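Local coordinates for protein-glutamine gamma-glutamyltransferase (Pagrus major, PDB 1G0D) that catalyses calcium-dependent cross-linking of proteins, joining peptide-bound glutamine to lysine side chains or other primary amines through an acyl-transfer reaction, at residues 317-331 with 511-525. Sequence-based numbering, arbitrary orientation.
Sequences ESLDSRQRSDSSWNF and MAVTYNSLRRGECQR
The carbonyl oxygen of R519 is gripped side-on by the R324 guanidinium, with R324 NE 3.0 Å and R324 NH1 3.2 Å from R519 O; arginine suits both places, its several N-H groups holding carbonyl oxygens. R324 NH1 also forms a salt bridge with E237, which R520 shares, so this acid probably offsets the like charges of the two arginines. In return, R519 reaches the turn D320-Q323: CG lies anti to the backbone N (chi1 -161°), and the chain, bent at chi3, lets R519 NH1 donate to Q323 O at 2.9 Å and R519 NH2 to S321 O. R519 N donates to R324 O and D326 N to S517 O, flanking the single beta bridge of S325 and L518. The S517 side chain points at the other segment, small enough for its CB to lie against S327 O while its OG donates to S328 O at 2.6 Å. Beyond it, Y515 O accepts a nearly straight bond from N330 N (176°), and N516 CB sits over the six-membered ring of W329, a CH-pi contact. The flat Y515 ring forms an offset stack with F331, centroids 4.7 Å apart. Y515, important for catalysis, has its side chain beside that of active-site C272; backbone bonds and aromatic packing thus tie its loop to the strand carrying catalytic H332.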
loop_
_atom_site.group_PDB
_atom_site.type_symbol
_atom_site.label_atom_id
_atom_site.label_comp_id
_atom_site.label_asym_id
_atom_site.label_seq_id
_atom_site.Cartn_x
_atom_site.Cartn_y
_atom_site.Cartn_z
ATOM N N GLU A 317 12.189 -9.662 30.402
ATOM C CA GLU A 317 12.132 -8.323 29.868
ATOM C C GLU A 317 13.393 -7.899 29.161
ATOM O O GLU A 317 14.470 -8.361 29.491
ATOM C CB GLU A 317 11.836 -7.354 30.990
ATOM C CG GLU A 317 11.447 -8.020 32.258
ATOM C CD GLU A 317 10.971 -7.007 33.251
ATOM O OE1 GLU A 317 11.815 -6.532 34.057
ATOM O OE2 GLU A 317 9.755 -6.680 33.203
ATOM N N SER A 318 13.273 -7.006 28.193
ATOM C CA SER A 318 14.468 -6.562 27.509
ATOM C C SER A 318 15.380 -6.047 28.608
ATOM O O SER A 318 14.918 -5.423 29.561
ATOM C CB SER A 318 14.167 -5.443 26.483
ATOM O OG SER A 318 13.377 -4.385 27.002
ATOM N N LEU A 319 16.672 -6.322 28.488
ATOM C CA LEU A 319 17.636 -5.858 29.473
ATOM C C LEU A 319 17.576 -4.332 29.800
ATOM O O LEU A 319 17.831 -3.937 30.935
ATOM C CB LEU A 319 19.031 -6.231 29.000
ATOM C CG LEU A 319 19.391 -7.703 29.082
ATOM C CD1 LEU A 319 20.786 -7.879 28.530
ATOM C CD2 LEU A 319 19.306 -8.158 30.498
ATOM N N ASP A 320 17.254 -3.481 28.823
ATOM C CA ASP A 320 17.173 -2.047 29.054
ATOM C C ASP A 320 15.730 -1.587 29.118
ATOM O O ASP A 320 15.046 -1.501 28.096
ATOM C CB ASP A 320 17.882 -1.303 27.944
ATOM C CG ASP A 320 17.842 0.200 28.138
ATOM O OD1 ASP A 320 18.361 0.933 27.277
ATOM O OD2 ASP A 320 17.289 0.651 29.160
ATOM N N SER A 321 15.289 -1.274 30.329
ATOM C CA SER A 321 13.927 -0.823 30.612
ATOM C C SER A 321 13.473 0.330 29.745
ATOM O O SER A 321 12.290 0.554 29.538
ATOM C CB SER A 321 13.816 -0.393 32.085
ATOM O OG SER A 321 14.652 0.731 32.412
ATOM N N ARG A 322 14.432 1.082 29.262
ATOM C CA ARG A 322 14.131 2.226 28.446
ATOM C C ARG A 322 13.658 1.793 27.084
ATOM O O ARG A 322 12.729 2.380 26.550
ATOM C CB ARG A 322 15.378 3.115 28.327
ATOM C CG ARG A 322 15.948 3.488 29.680
ATOM C CD ARG A 322 17.253 4.209 29.553
ATOM N NE ARG A 322 18.281 3.411 28.898
ATOM C CZ ARG A 322 19.481 3.888 28.605
ATOM N NH1 ARG A 322 19.779 5.141 28.911
ATOM N NH2 ARG A 322 20.383 3.118 28.021
ATOM N N GLN A 323 14.282 0.760 26.530
ATOM C CA GLN A 323 13.917 0.316 25.198
ATOM C C GLN A 323 12.526 -0.272 25.198
ATOM O O GLN A 323 12.253 -1.237 25.902
ATOM C CB GLN A 323 14.973 -0.663 24.638
ATOM C CG GLN A 323 16.078 0.059 23.748
ATOM C CD GLN A 323 17.573 -0.268 24.107
ATOM O OE1 GLN A 323 17.995 -1.442 24.144
ATOM N NE2 GLN A 323 18.368 0.775 24.344
ATOM N N ARG A 324 11.661 0.348 24.392
ATOM C CA ARG A 324 10.248 -0.010 24.257
ATOM C C ARG A 324 9.884 -0.962 23.157
ATOM O O ARG A 324 8.847 -1.587 23.235
ATOM C CB ARG A 324 9.403 1.243 24.058
ATOM C CG ARG A 324 9.179 2.027 25.314
ATOM C CD ARG A 324 8.327 3.243 25.073
ATOM N NE ARG A 324 6.937 2.894 24.799
ATOM C CZ ARG A 324 6.112 3.665 24.101
ATOM N NH1 ARG A 324 4.851 3.288 23.886
ATOM N NH2 ARG A 324 6.551 4.824 23.635
ATOM N N SER A 325 10.712 -1.079 22.129
ATOM C CA SER A 325 10.401 -1.977 21.011
ATOM C C SER A 325 10.614 -3.426 21.331
ATOM O O SER A 325 11.646 -3.798 21.861
ATOM C CB SER A 325 11.237 -1.644 19.796
ATOM O OG SER A 325 10.961 -0.325 19.379
ATOM N N ASP A 326 9.625 -4.234 20.967
ATOM C CA ASP A 326 9.626 -5.671 21.212
ATOM C C ASP A 326 9.712 -6.526 19.914
ATOM O O ASP A 326 8.741 -7.151 19.458
ATOM C CB ASP A 326 8.364 -6.004 21.996
ATOM C CG ASP A 326 8.462 -7.295 22.749
ATOM O OD1 ASP A 326 9.563 -7.890 22.826
ATOM O OD2 ASP A 326 7.407 -7.707 23.275
ATOM N N SER A 327 10.894 -6.525 19.314
ATOM C CA SER A 327 11.130 -7.296 18.113
ATOM C C SER A 327 10.192 -7.030 16.934
ATOM O O SER A 327 9.651 -5.918 16.749
ATOM C CB SER A 327 11.094 -8.780 18.447
ATOM O OG SER A 327 12.185 -9.429 17.844
ATOM N N SER A 328 10.031 -8.086 16.139
ATOM C CA SER A 328 9.245 -8.074 14.922
ATOM C C SER A 328 7.873 -7.484 15.017
ATOM O O SER A 328 7.143 -7.732 15.974
ATOM C CB SER A 328 9.138 -9.493 14.375
ATOM O OG SER A 328 10.432 -10.078 14.234
ATOM N N TRP A 329 7.527 -6.711 13.994
ATOM C CA TRP A 329 6.224 -6.065 13.898
ATOM C C TRP A 329 5.113 -7.098 13.724
ATOM O O TRP A 329 5.365 -8.186 13.193
ATOM C CB TRP A 329 6.228 -5.132 12.694
ATOM C CG TRP A 329 7.135 -3.961 12.831
ATOM C CD1 TRP A 329 8.239 -3.851 13.643
ATOM C CD2 TRP A 329 7.019 -2.708 12.128
ATOM N NE1 TRP A 329 8.814 -2.601 13.481
ATOM C CE2 TRP A 329 8.085 -1.887 12.560
ATOM C CE3 TRP A 329 6.117 -2.201 11.177
ATOM C CZ2 TRP A 329 8.266 -0.579 12.061
ATOM C CZ3 TRP A 329 6.302 -0.902 10.685
ATOM C CH2 TRP A 329 7.364 -0.113 11.126
ATOM N N ASN A 330 3.885 -6.774 14.140
ATOM C CA ASN A 330 2.779 -7.729 13.984
ATOM C C ASN A 330 2.555 -7.987 12.478
ATOM O O ASN A 330 2.177 -9.094 12.055
ATOM C CB ASN A 330 1.496 -7.189 14.614
ATOM C CG ASN A 330 1.472 -7.325 16.130
ATOM O OD1 ASN A 330 2.461 -7.732 16.757
ATOM N ND2 ASN A 330 0.339 -6.973 16.727
ATOM N N PHE A 331 2.783 -6.948 11.678
ATOM C CA PHE A 331 2.674 -7.031 10.221
ATOM C C PHE A 331 3.301 -5.776 9.679
ATOM O O PHE A 331 3.565 -4.831 10.407
ATOM C CB PHE A 331 1.208 -7.162 9.736
ATOM C CG PHE A 331 0.416 -5.877 9.796
ATOM C CD1 PHE A 331 -0.391 -5.581 10.901
ATOM C CD2 PHE A 331 0.506 -4.945 8.778
ATOM C CE1 PHE A 331 -1.093 -4.366 10.994
ATOM C CE2 PHE A 331 -0.197 -3.716 8.858
ATOM C CZ PHE A 331 -0.996 -3.429 9.969
ATOM N N MET A 511 0.759 -7.708 28.253
ATOM C CA MET A 511 1.049 -6.279 28.171
ATOM C C MET A 511 0.430 -5.736 26.913
ATOM O O MET A 511 0.342 -6.453 25.935
ATOM C CB MET A 511 2.546 -6.062 28.081
ATOM C CG MET A 511 3.054 -6.233 26.672
ATOM S SD MET A 511 4.739 -6.866 26.587
ATOM C CE MET A 511 4.563 -8.229 27.770
ATOM N N ALA A 512 0.015 -4.473 26.931
ATOM C CA ALA A 512 -0.568 -3.860 25.742
ATOM C C ALA A 512 0.586 -3.609 24.766
ATOM O O ALA A 512 1.751 -3.497 25.177
ATOM C CB ALA A 512 -1.255 -2.564 26.092
ATOM N N VAL A 513 0.265 -3.519 23.478
ATOM C CA VAL A 513 1.280 -3.343 22.431
ATOM C C VAL A 513 0.734 -2.542 21.222
ATOM O O VAL A 513 -0.491 -2.274 21.127
ATOM C CB VAL A 513 1.718 -4.748 21.976
ATOM C CG1 VAL A 513 1.249 -5.005 20.587
ATOM C CG2 VAL A 513 3.202 -4.931 22.109
ATOM N N THR A 514 1.632 -2.126 20.329
ATOM C CA THR A 514 1.213 -1.421 19.105
ATOM C C THR A 514 1.584 -2.357 17.970
ATOM O O THR A 514 2.438 -3.244 18.151
ATOM C CB THR A 514 1.941 -0.086 18.847
ATOM O OG1 THR A 514 3.325 -0.329 18.585
ATOM C CG2 THR A 514 1.792 0.838 20.013
ATOM N N TYR A 515 0.971 -2.192 16.798
ATOM C CA TYR A 515 1.314 -3.113 15.723
ATOM C C TYR A 515 2.808 -3.077 15.465
ATOM O O TYR A 515 3.393 -4.128 15.243
ATOM C CB TYR A 515 0.507 -2.849 14.441
ATOM C CG TYR A 515 1.162 -1.979 13.409
ATOM C CD1 TYR A 515 1.007 -0.595 13.438
ATOM C CD2 TYR A 515 1.876 -2.533 12.352
ATOM C CE1 TYR A 515 1.537 0.226 12.429
ATOM C CE2 TYR A 515 2.424 -1.707 11.315
ATOM C CZ TYR A 515 2.242 -0.332 11.373
ATOM O OH TYR A 515 2.750 0.490 10.388
ATOM N N ASN A 516 3.446 -1.905 15.527
ATOM C CA ASN A 516 4.889 -1.897 15.297
ATOM C C ASN A 516 5.717 -2.281 16.502
ATOM O O ASN A 516 6.840 -1.823 16.673
ATOM C CB ASN A 516 5.424 -0.582 14.696
ATOM C CG ASN A 516 4.993 0.648 15.421
ATOM O OD1 ASN A 516 5.761 1.589 15.518
ATOM N ND2 ASN A 516 3.782 0.688 15.890
ATOM N N SER A 517 5.162 -3.162 17.324
ATOM C CA SER A 517 5.855 -3.658 18.498
ATOM C C SER A 517 6.348 -2.643 19.545
ATOM O O SER A 517 7.397 -2.829 20.155
ATOM C CB SER A 517 7.012 -4.527 18.017
ATOM O OG SER A 517 6.514 -5.783 17.610
ATOM N N LEU A 518 5.599 -1.579 19.767
ATOM C CA LEU A 518 5.983 -0.605 20.767
ATOM C C LEU A 518 5.268 -1.009 22.034
ATOM O O LEU A 518 4.059 -0.866 22.139
ATOM C CB LEU A 518 5.516 0.782 20.362
ATOM C CG LEU A 518 6.465 1.963 20.198
ATOM C CD1 LEU A 518 7.811 1.515 19.772
ATOM C CD2 LEU A 518 5.903 2.892 19.183
ATOM N N ARG A 519 6.024 -1.525 22.991
ATOM C CA ARG A 519 5.508 -1.947 24.286
ATOM C C ARG A 519 4.829 -0.771 24.993
ATOM O O ARG A 519 5.362 0.342 25.012
ATOM C CB ARG A 519 6.663 -2.474 25.115
ATOM C CG ARG A 519 6.242 -3.345 26.266
ATOM C CD ARG A 519 7.409 -3.588 27.251
ATOM N NE ARG A 519 7.937 -2.353 27.844
ATOM C CZ ARG A 519 9.221 -1.972 27.791
ATOM N NH1 ARG A 519 10.132 -2.732 27.170
ATOM N NH2 ARG A 519 9.591 -0.822 28.359
ATOM N N ARG A 520 3.645 -1.016 25.553
ATOM C CA ARG A 520 2.896 0.037 26.221
ATOM C C ARG A 520 2.599 -0.230 27.683
ATOM O O ARG A 520 3.428 0.063 28.554
ATOM C CB ARG A 520 1.606 0.304 25.469
ATOM C CG ARG A 520 1.825 1.338 24.375
ATOM C CD ARG A 520 0.667 1.474 23.445
ATOM N NE ARG A 520 -0.444 2.178 24.045
ATOM C CZ ARG A 520 -0.553 3.498 24.034
ATOM N NH1 ARG A 520 -1.596 4.089 24.601
ATOM N NH2 ARG A 520 0.396 4.226 23.465
ATOM N N GLY A 521 1.433 -0.785 27.977
ATOM C CA GLY A 521 1.116 -1.061 29.371
ATOM C C GLY A 521 1.051 -2.521 29.840
ATOM O O GLY A 521 0.158 -3.278 29.426
ATOM N N GLU A 522 1.981 -2.909 30.723
ATOM C CA GLU A 522 2.028 -4.269 31.269
ATOM C C GLU A 522 0.801 -4.491 32.165
ATOM O O GLU A 522 0.890 -4.355 33.388
ATOM C CB GLU A 522 3.328 -4.456 32.069
ATOM C CG GLU A 522 3.323 -5.592 33.095
ATOM C CD GLU A 522 3.520 -6.968 32.479
ATOM O OE1 GLU A 522 4.566 -7.216 31.820
ATOM O OE2 GLU A 522 2.613 -7.812 32.668
ATOM N N CYS A 523 -0.341 -4.837 31.566
ATOM C CA CYS A 523 -1.555 -5.026 32.355
ATOM C C CYS A 523 -1.730 -6.348 33.119
ATOM O O CYS A 523 -2.868 -6.805 33.290
ATOM C CB CYS A 523 -2.812 -4.753 31.517
ATOM S SG CYS A 523 -2.748 -5.355 29.864
ATOM N N GLN A 524 -0.606 -6.949 33.543
ATOM C CA GLN A 524 -0.565 -8.153 34.380
ATOM C C GLN A 524 0.362 -9.285 34.030
ATOM O O GLN A 524 0.459 -9.710 32.896
ATOM C CB GLN A 524 -1.956 -8.716 34.635
ATOM C CG GLN A 524 -2.410 -9.815 33.746
ATOM C CD GLN A 524 -3.845 -10.171 34.053
ATOM O OE1 GLN A 524 -4.140 -11.305 34.437
ATOM N NE2 GLN A 524 -4.753 -9.196 33.906
ATOM N N ARG A 525 1.016 -9.781 35.072
ATOM C CA ARG A 525 1.998 -10.858 35.008
ATOM C C ARG A 525 1.617 -11.946 36.039
ATOM O O ARG A 525 0.731 -11.730 36.870
ATOM C CB ARG A 525 3.353 -10.242 35.314
ATOM C CG ARG A 525 4.496 -11.176 35.373
ATOM C CD ARG A 525 5.646 -10.454 36.029
ATOM N NE ARG A 525 6.256 -9.489 35.132
ATOM C CZ ARG A 525 7.421 -9.684 34.534
ATOM N NH1 ARG A 525 7.904 -8.748 33.731
ATOM N NH2 ARG A 525 8.100 -10.814 34.740
HETATM O O HOH W 1 11.219 -4.626 24.943
HETATM O O HOH W 2 9.554 0.109 16.486
#